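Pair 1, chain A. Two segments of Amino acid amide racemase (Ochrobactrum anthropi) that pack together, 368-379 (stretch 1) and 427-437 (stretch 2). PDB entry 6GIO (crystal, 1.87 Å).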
# COMPACT_ATOMS: atom_id res chain seq x y z
N PRO A 368 -31.25 8.83 -12.19
CA PRO A 368 -31.22 7.97 -11.03
C PRO A 368 -30.13 6.92 -11.22
O PRO A 368 -29.83 6.54 -12.37
CB PRO A 368 -32.64 7.37 -10.97
CG PRO A 368 -33.31 7.70 -12.25
CD PRO A 368 -32.49 8.73 -12.98
N VAL A 369 -29.52 6.50 -10.11
CA VAL A 369 -28.38 5.58 -10.12
C VAL A 369 -28.73 4.23 -10.75
O VAL A 369 -27.87 3.59 -11.35
CB VAL A 369 -27.79 5.38 -8.69
CG1 VAL A 369 -28.81 4.76 -7.75
CG2 VAL A 369 -26.54 4.51 -8.71
N THR A 370 -29.98 3.80 -10.62
CA THR A 370 -30.41 2.57 -11.26
C THR A 370 -30.29 2.62 -12.81
O THR A 370 -29.87 1.63 -13.47
CB THR A 370 -31.82 2.12 -10.80
OG1 THR A 370 -32.24 1.01 -11.60
CG2 THR A 370 -32.82 3.19 -10.96
N THR A 371 -30.63 3.76 -13.41
CA THR A 371 -30.44 3.98 -14.83
C THR A 371 -28.96 3.93 -15.20
O THR A 371 -28.58 3.23 -16.12
CB THR A 371 -31.04 5.33 -15.25
OG1 THR A 371 -32.42 5.31 -14.93
CG2 THR A 371 -30.87 5.63 -16.74
N THR A 372 -28.13 4.65 -14.46
CA THR A 372 -26.69 4.66 -14.70
C THR A 372 -26.08 3.25 -14.59
O THR A 372 -25.33 2.82 -15.46
CB THR A 372 -26.04 5.65 -13.73
OG1 THR A 372 -26.71 6.92 -13.86
CG2 THR A 372 -24.53 5.80 -13.98
N ALA A 373 -26.45 2.51 -13.56
CA ALA A 373 -25.99 1.11 -13.42
C ALA A 373 -26.42 0.20 -14.58
O ALA A 373 -25.67 -0.66 -15.00
CB ALA A 373 -26.44 0.50 -12.08
N LYS A 374 -27.62 0.43 -15.11
CA LYS A 374 -28.12 -0.34 -16.23
C LYS A 374 -27.33 -0.04 -17.47
O LYS A 374 -27.11 -0.93 -18.29
CB LYS A 374 -29.60 -0.04 -16.50
CG LYS A 374 -30.52 -0.73 -15.52
CD LYS A 374 -31.96 -0.44 -15.84
CE LYS A 374 -32.85 -1.07 -14.79
NZ LYS A 374 -34.29 -0.96 -15.16
N ILE A 375 -26.94 1.22 -17.65
CA ILE A 375 -26.11 1.56 -18.81
C ILE A 375 -24.75 0.82 -18.76
O ILE A 375 -24.27 0.29 -19.78
CB ILE A 375 -25.93 3.09 -18.92
CG1 ILE A 375 -27.28 3.74 -19.25
CG2 ILE A 375 -24.89 3.43 -19.97
CD1 ILE A 375 -27.31 5.23 -19.03
N ILE A 376 -24.11 0.77 -17.59
CA ILE A 376 -22.85 0.02 -17.42
C ILE A 376 -23.05 -1.49 -17.70
O ILE A 376 -22.23 -2.14 -18.36
CB ILE A 376 -22.29 0.12 -15.98
CG1 ILE A 376 -22.12 1.57 -15.52
CG2 ILE A 376 -20.97 -0.60 -15.88
CD1 ILE A 376 -21.17 2.38 -16.34
N TYR A 377 -24.12 -2.04 -17.13
CA TYR A 377 -24.41 -3.47 -17.31
C TYR A 377 -24.66 -3.81 -18.77
O TYR A 377 -24.16 -4.81 -19.31
CB TYR A 377 -25.62 -3.86 -16.50
CG TYR A 377 -25.99 -5.29 -16.71
CD1 TYR A 377 -25.39 -6.28 -15.96
CD2 TYR A 377 -26.95 -5.65 -17.64
CE1 TYR A 377 -25.73 -7.60 -16.13
CE2 TYR A 377 -27.30 -6.97 -17.82
CZ TYR A 377 -26.68 -7.94 -17.06
OH TYR A 377 -27.01 -9.25 -17.25
N ARG A 378 -25.44 -2.99 -19.44
CA ARG A 378 -25.66 -3.23 -20.85
C ARG A 378 -24.39 -3.01 -21.67
O ARG A 378 -24.15 -3.73 -22.65
CB ARG A 378 -26.81 -2.37 -21.37
CG ARG A 378 -27.23 -2.63 -22.80
CD ARG A 378 -27.70 -4.07 -22.97
NE ARG A 378 -28.15 -4.34 -24.33
CZ ARG A 378 -28.33 -5.56 -24.84
NH1 ARG A 378 -28.07 -6.64 -24.10
NH2 ARG A 378 -28.71 -5.70 -26.08
N GLY A 379 -23.58 -2.02 -21.29
CA GLY A 379 -22.24 -1.85 -21.89
C GLY A 379 -21.40 -3.13 -21.84
O GLY A 379 -20.81 -3.58 -22.82
N LYS A 427 -35.27 -1.86 -21.86
CA LYS A 427 -34.93 -3.20 -22.31
C LYS A 427 -34.00 -3.94 -21.35
O LYS A 427 -33.59 -5.06 -21.65
CB LYS A 427 -34.34 -3.13 -23.70
CG LYS A 427 -35.30 -2.52 -24.70
CD LYS A 427 -34.94 -2.94 -26.10
CE LYS A 427 -34.28 -1.85 -26.92
NZ LYS A 427 -35.25 -1.31 -27.93
N VAL A 428 -33.71 -3.33 -20.20
CA VAL A 428 -32.80 -3.91 -19.20
C VAL A 428 -33.50 -4.10 -17.84
O VAL A 428 -34.01 -3.14 -17.29
CB VAL A 428 -31.57 -2.97 -19.03
CG1 VAL A 428 -30.51 -3.59 -18.13
CG2 VAL A 428 -30.99 -2.60 -20.40
N ALA A 429 -33.48 -5.31 -17.29
CA ALA A 429 -34.17 -5.61 -16.00
C ALA A 429 -33.52 -4.97 -14.75
O ALA A 429 -32.32 -4.66 -14.74
CB ALA A 429 -34.29 -7.11 -15.80
N ASP A 430 -34.35 -4.81 -13.70
CA ASP A 430 -33.93 -4.26 -12.40
C ASP A 430 -33.08 -5.25 -11.59
O ASP A 430 -32.17 -4.82 -10.86
CB ASP A 430 -35.15 -3.85 -11.53
CG ASP A 430 -35.67 -2.44 -11.83
OD1 ASP A 430 -34.94 -1.59 -12.39
OD2 ASP A 430 -36.83 -2.18 -11.48
N SER A 431 -33.40 -6.54 -11.68
CA SER A 431 -32.69 -7.60 -10.92
C SER A 431 -31.23 -7.80 -11.37
O SER A 431 -30.40 -8.25 -10.59
CB SER A 431 -33.41 -8.94 -11.04
OG SER A 431 -33.01 -9.59 -12.23
N ASP A 432 -30.95 -7.50 -12.64
CA ASP A 432 -29.60 -7.60 -13.20
C ASP A 432 -28.60 -6.56 -12.63
O ASP A 432 -27.39 -6.83 -12.59
CB ASP A 432 -29.67 -7.49 -14.74
CG ASP A 432 -30.42 -8.66 -15.39
OD1 ASP A 432 -30.84 -9.60 -14.68
OD2 ASP A 432 -30.59 -8.62 -16.62
N VAL A 433 -29.10 -5.40 -12.21
CA VAL A 433 -28.26 -4.40 -11.54
C VAL A 433 -28.41 -4.36 -10.01
O VAL A 433 -27.60 -3.71 -9.32
CB VAL A 433 -28.48 -2.98 -12.11
CG1 VAL A 433 -27.99 -2.90 -13.54
CG2 VAL A 433 -29.95 -2.57 -12.03
N ALA A 434 -29.43 -5.03 -9.47
CA ALA A 434 -29.66 -5.07 -8.02
C ALA A 434 -28.38 -5.37 -7.24
O ALA A 434 -28.05 -4.70 -6.27
CB ALA A 434 -30.74 -6.10 -7.69
N HIS A 435 -27.65 -6.38 -7.70
CA HIS A 435 -26.47 -6.86 -6.99
C HIS A 435 -25.27 -5.89 -7.00
O HIS A 435 -24.35 -6.04 -6.20
CB HIS A 435 -26.06 -8.24 -7.53
CG HIS A 435 -25.21 -9.03 -6.58
ND1 HIS A 435 -25.66 -9.41 -5.33
CD2 HIS A 435 -23.95 -9.50 -6.69
CE1 HIS A 435 -24.70 -10.08 -4.71
NE2 HIS A 435 -23.65 -10.15 -5.51
N PHE A 436 -25.28 -4.89 -7.90
CA PHE A 436 -24.15 -3.93 -8.01
C PHE A 436 -24.47 -2.55 -7.41
O PHE A 436 -23.84 -1.55 -7.76
CB PHE A 436 -23.72 -3.81 -9.48
CG PHE A 436 -23.44 -5.14 -10.11
CD1 PHE A 436 -22.29 -5.84 -9.77
CD2 PHE A 436 -24.35 -5.73 -10.97
CE1 PHE A 436 -22.05 -7.10 -10.31
CE2 PHE A 436 -24.10 -6.98 -11.52
CZ PHE A 436 -22.95 -7.66 -11.18
N MET A 437 -25.44 -2.54 -6.49
CA MET A 437 -25.84 -1.34 -5.75
C MET A 437 -26.29 -1.73 -4.35
O MET A 437 -25.53 -1.68 -3.39
CB MET A 437 -26.99 -0.63 -6.46
CG MET A 437 -26.76 -0.31 -7.93
SD MET A 437 -28.22 0.44 -8.67
CE MET A 437 -29.37 -0.93 -8.73

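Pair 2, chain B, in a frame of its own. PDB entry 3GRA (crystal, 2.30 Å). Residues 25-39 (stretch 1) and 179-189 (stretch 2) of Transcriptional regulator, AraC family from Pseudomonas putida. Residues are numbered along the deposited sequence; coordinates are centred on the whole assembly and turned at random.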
# COMPACT_ATOMS: atom_id res chain seq x y z
N MSE B 25 7.31 1.83 -2.38
CA MSE B 25 7.43 1.16 -3.68
C MSE B 25 7.16 2.13 -4.83
O MSE B 25 7.81 2.06 -5.87
CB MSE B 25 6.44 -0.01 -3.79
CG MSE B 25 6.89 -1.31 -3.12
SE MSE B 25 8.21 -2.17 -3.99
CE MSE B 25 7.33 -2.90 -5.35
N ASP B 26 6.20 3.01 -4.64
CA ASP B 26 5.87 3.98 -5.66
C ASP B 26 7.15 4.75 -6.01
O ASP B 26 7.53 4.86 -7.18
CB ASP B 26 4.80 4.93 -5.14
CG ASP B 26 3.76 5.28 -6.18
OD1 ASP B 26 3.94 4.87 -7.35
OD2 ASP B 26 2.77 5.96 -5.83
N VAL B 27 7.83 5.25 -4.98
CA VAL B 27 9.07 5.99 -5.16
C VAL B 27 10.10 5.22 -5.98
O VAL B 27 10.71 5.78 -6.89
CB VAL B 27 9.72 6.34 -3.79
CG1 VAL B 27 11.05 7.04 -4.01
CG2 VAL B 27 8.77 7.22 -2.98
N LEU B 28 10.30 3.95 -5.66
CA LEU B 28 11.28 3.13 -6.37
C LEU B 28 10.82 2.78 -7.79
O LEU B 28 11.64 2.64 -8.69
CB LEU B 28 11.57 1.86 -5.57
CG LEU B 28 12.00 2.07 -4.11
CD1 LEU B 28 12.22 0.72 -3.45
CD2 LEU B 28 13.27 2.92 -4.04
N VAL B 29 9.52 2.62 -8.00
CA VAL B 29 9.04 2.31 -9.33
C VAL B 29 9.10 3.59 -10.18
O VAL B 29 9.66 3.59 -11.28
CB VAL B 29 7.59 1.77 -9.30
CG1 VAL B 29 7.05 1.60 -10.71
CG2 VAL B 29 7.55 0.42 -8.58
N THR B 30 8.56 4.68 -9.64
CA THR B 30 8.57 5.96 -10.33
C THR B 30 10.00 6.35 -10.70
O THR B 30 10.24 6.93 -11.76
CB THR B 30 7.94 7.06 -9.46
OG1 THR B 30 6.60 6.69 -9.12
CG2 THR B 30 7.92 8.40 -10.19
N ALA B 31 10.95 6.01 -9.83
CA ALA B 31 12.34 6.33 -10.10
C ALA B 31 12.73 5.63 -11.39
O ALA B 31 13.38 6.23 -12.25
CB ALA B 31 13.23 5.85 -8.96
N ASN B 32 12.34 4.37 -11.52
CA ASN B 32 12.63 3.57 -12.71
C ASN B 32 11.95 4.15 -13.95
O ASN B 32 12.47 4.06 -15.05
CB ASN B 32 12.16 2.13 -12.53
CG ASN B 32 13.04 1.34 -11.60
OD1 ASN B 32 14.26 1.52 -11.57
ND2 ASN B 32 12.44 0.43 -10.84
N LEU B 33 10.77 4.74 -13.74
CA LEU B 33 10.00 5.32 -14.82
C LEU B 33 10.80 6.41 -15.55
O LEU B 33 10.68 6.58 -16.76
CB LEU B 33 8.71 5.93 -14.27
CG LEU B 33 7.49 5.93 -15.19
CD1 LEU B 33 6.73 4.62 -15.00
CD2 LEU B 33 6.58 7.10 -14.88
N LEU B 34 11.62 7.14 -14.78
CA LEU B 34 12.44 8.22 -15.32
C LEU B 34 13.87 7.79 -15.60
O LEU B 34 14.55 8.37 -16.45
CB LEU B 34 12.44 9.39 -14.33
CG LEU B 34 11.08 9.91 -13.89
CD1 LEU B 34 11.25 10.95 -12.80
CD2 LEU B 34 10.35 10.50 -15.09
N ARG B 35 14.33 6.77 -14.87
CA ARG B 35 15.68 6.24 -15.05
C ARG B 35 15.60 4.72 -14.97
O ARG B 35 15.44 4.16 -13.88
CB ARG B 35 16.61 6.76 -13.97
CG ARG B 35 18.05 6.30 -14.11
CD ARG B 35 18.85 6.70 -12.87
NE ARG B 35 20.26 6.33 -12.94
CZ ARG B 35 20.70 5.08 -13.00
NH1 ARG B 35 19.85 4.07 -13.00
NH2 ARG B 35 22.01 4.84 -13.05
N ALA B 36 15.72 4.06 -16.12
CA ALA B 36 15.63 2.61 -16.21
C ALA B 36 16.54 1.83 -15.26
O ALA B 36 17.66 2.24 -14.97
CB ALA B 36 15.89 2.17 -17.65
N ASP B 37 16.02 0.68 -14.81
CA ASP B 37 16.70 -0.23 -13.90
C ASP B 37 17.53 0.41 -12.80
O ASP B 37 18.68 0.02 -12.55
CB ASP B 37 17.55 -1.25 -14.67
CG ASP B 37 18.60 -0.59 -15.53
OD1 ASP B 37 19.40 0.20 -14.98
OD2 ASP B 37 18.63 -0.88 -16.74
N SER B 38 16.96 1.40 -12.13
CA SER B 38 17.66 2.05 -11.03
C SER B 38 17.50 1.15 -9.81
O SER B 38 18.41 1.03 -8.99
CB SER B 38 17.06 3.43 -10.75
OG SER B 38 17.15 4.26 -11.88
N PHE B 39 16.35 0.49 -9.72
CA PHE B 39 16.04 -0.39 -8.59
C PHE B 39 15.37 -1.72 -8.98
O PHE B 39 14.58 -1.77 -9.92
CB PHE B 39 15.09 0.30 -7.61
CG PHE B 39 15.62 1.57 -7.01
CD1 PHE B 39 16.56 1.53 -6.00
CD2 PHE B 39 15.16 2.81 -7.45
CE1 PHE B 39 17.02 2.70 -5.42
CE2 PHE B 39 15.62 3.98 -6.88
CZ PHE B 39 16.55 3.93 -5.86
N GLY B 179 18.46 15.47 -8.68
CA GLY B 179 17.73 15.55 -9.94
C GLY B 179 16.64 14.50 -10.09
O GLY B 179 15.49 14.84 -10.39
N LEU B 180 16.99 13.24 -9.88
CA LEU B 180 16.01 12.15 -10.01
C LEU B 180 14.95 12.24 -8.92
O LEU B 180 13.75 12.19 -9.21
CB LEU B 180 16.72 10.80 -9.93
CG LEU B 180 15.93 9.60 -10.45
CD1 LEU B 180 15.63 9.80 -11.93
CD2 LEU B 180 16.72 8.32 -10.24
N ALA B 181 15.38 12.40 -7.68
CA ALA B 181 14.46 12.49 -6.55
C ALA B 181 13.46 13.62 -6.71
O ALA B 181 12.26 13.46 -6.46
CB ALA B 181 15.23 12.66 -5.25
N GLU B 182 13.95 14.78 -7.15
CA GLU B 182 13.09 15.93 -7.35
C GLU B 182 12.08 15.61 -8.44
O GLU B 182 10.92 16.01 -8.37
CB GLU B 182 13.93 17.15 -7.75
CG GLU B 182 13.14 18.45 -7.81
CD GLU B 182 13.87 19.58 -8.53
OE1 GLU B 182 13.38 20.73 -8.48
OE2 GLU B 182 14.93 19.32 -9.15
N GLY B 183 12.53 14.88 -9.46
CA GLY B 183 11.64 14.52 -10.56
C GLY B 183 10.59 13.51 -10.13
O GLY B 183 9.44 13.56 -10.57
N VAL B 184 11.00 12.57 -9.28
CA VAL B 184 10.12 11.53 -8.76
C VAL B 184 9.01 12.19 -7.95
O VAL B 184 7.83 11.86 -8.10
CB VAL B 184 10.88 10.56 -7.83
CG1 VAL B 184 9.91 9.61 -7.17
CG2 VAL B 184 11.94 9.80 -8.63
N GLU B 185 9.41 13.12 -7.09
CA GLU B 185 8.49 13.84 -6.23
C GLU B 185 7.43 14.60 -7.02
O GLU B 185 6.26 14.65 -6.61
CB GLU B 185 9.29 14.80 -5.34
CG GLU B 185 8.45 15.67 -4.42
CD GLU B 185 9.31 16.45 -3.43
OE1 GLU B 185 8.76 17.30 -2.71
OE2 GLU B 185 10.53 16.19 -3.38
N GLU B 186 7.82 15.20 -8.14
CA GLU B 186 6.88 15.95 -8.97
C GLU B 186 5.71 15.07 -9.42
O GLU B 186 4.55 15.49 -9.39
CB GLU B 186 7.59 16.52 -10.20
CG GLU B 186 8.70 17.51 -9.88
CD GLU B 186 8.23 18.66 -9.01
OE1 GLU B 186 7.32 19.41 -9.45
OE2 GLU B 186 8.77 18.83 -7.90
N ILE B 187 6.03 13.86 -9.85
CA ILE B 187 5.01 12.92 -10.31
C ILE B 187 4.09 12.50 -9.15
O ILE B 187 2.89 12.77 -9.18
CB ILE B 187 5.68 11.67 -10.91
CG1 ILE B 187 6.67 12.09 -12.00
CG2 ILE B 187 4.62 10.73 -11.46
CD1 ILE B 187 7.44 10.94 -12.63
N LEU B 188 4.67 11.86 -8.14
CA LEU B 188 3.91 11.41 -6.98
C LEU B 188 3.11 12.55 -6.36
O LEU B 188 1.88 12.50 -6.30
CB LEU B 188 4.85 10.81 -5.93
CG LEU B 188 5.28 9.35 -6.08
CD1 LEU B 188 5.63 9.03 -7.52
CD2 LEU B 188 6.46 9.10 -5.17
N SER B 189 3.82 13.57 -5.90
CA SER B 189 3.19 14.73 -5.28
C SER B 189 2.80 15.74 -6.36
O SER B 189 1.59 15.84 -6.68
CB SER B 189 4.14 15.37 -4.27
OG SER B 189 4.53 14.44 -3.27

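Superposing N, CA and C of 14 central residues brings pair 2 onto pair 1 with an RMSD of 0.7 Å. In both, a regular helix (369-379 in pair 1, 25-34 in pair 2) packs against a second segment that is a continuous helix in pair 2, 179-188, but in pair 1 only a short, weakly bonded helix about 431-434 followed by a type I turn from Ala434(A) to Met437(A). In pair 2 the helix axes approach to 9.2 Å at 111° between their N-to-C directions. The nearest CA pairs across the stretches fall at matched positions: Lys374(A) CA to Val433(A) CA is 6.2 Å, and Ala31(B) CA to Val184(B) CA is 5.8 Å.

The central knob is a valine in both pairs. Val433(A) matches Val184(B), with CA atoms 0.8 Å apart after superposition, and each fills a hole made by matched residues: Thr370(A), Ala373(A), Lys374(A) and Tyr377(A) in pair 1; Val27(B), Thr30(B), Ala31(B) and Leu34(B) in pair 2. The rotamers differ, chi1 being m in Val433(A) and t in Val184(B). Val433(A) CG1 lies 4.0 Å from Ala373(A) CB, whereas Val184(B) CG1 lies 3.8 Å from Thr30(B) CG2.

Near the C-terminal end of stretch 2, Met437(A) matches Leu188(B), and their side-chain centres fall 0.7 Å apart. Met437(A) SD reaches Ala373(A) CB at 3.8 Å; Leu188(B) CD1 comes within 3.0 Å of Thr30(B) OG1, a tight approach to a hydroxyl that already donates a hydrogen bond to Asp26(B) O at 2.8 Å.

A clear difference in chemistry lies at Lys374(A), matched by Ala31(B). The CA-to-CB bond is sideways in both, but the extended lysine, with chi1 m and chi2 to chi4 all t, carries NZ to Asp430(A) OD1 at 2.9 Å in a salt bridge and donates a hydrogen bond from NZ to Val428(A) O at 3.1 Å. Ala31(B) offers only a methyl, whose CB sits 4.2 Å from Val184(B) CG2. Pair 2 has no hydrogen bond across its stretches.

Tyr377(A) and Leu34(B) also match. Asp432(A) CB lies over one face of the tyrosine ring, 4.0 Å from the centroid and 21° off the normal, a CH-pi contact. Its counterpart, Gly183(B), has no side chain; Leu34(B) CD1 instead approaches Gly183(B) C at 3.8 Å, and an ideal CB there would lie a tight 3.4 Å from Leu34(B) CD1. Leu34(B) is a second knob, among Leu180(B), Gly183(B), Val184(B) and Ile187(B). The buried areas remain similar, 576 and 511 Å².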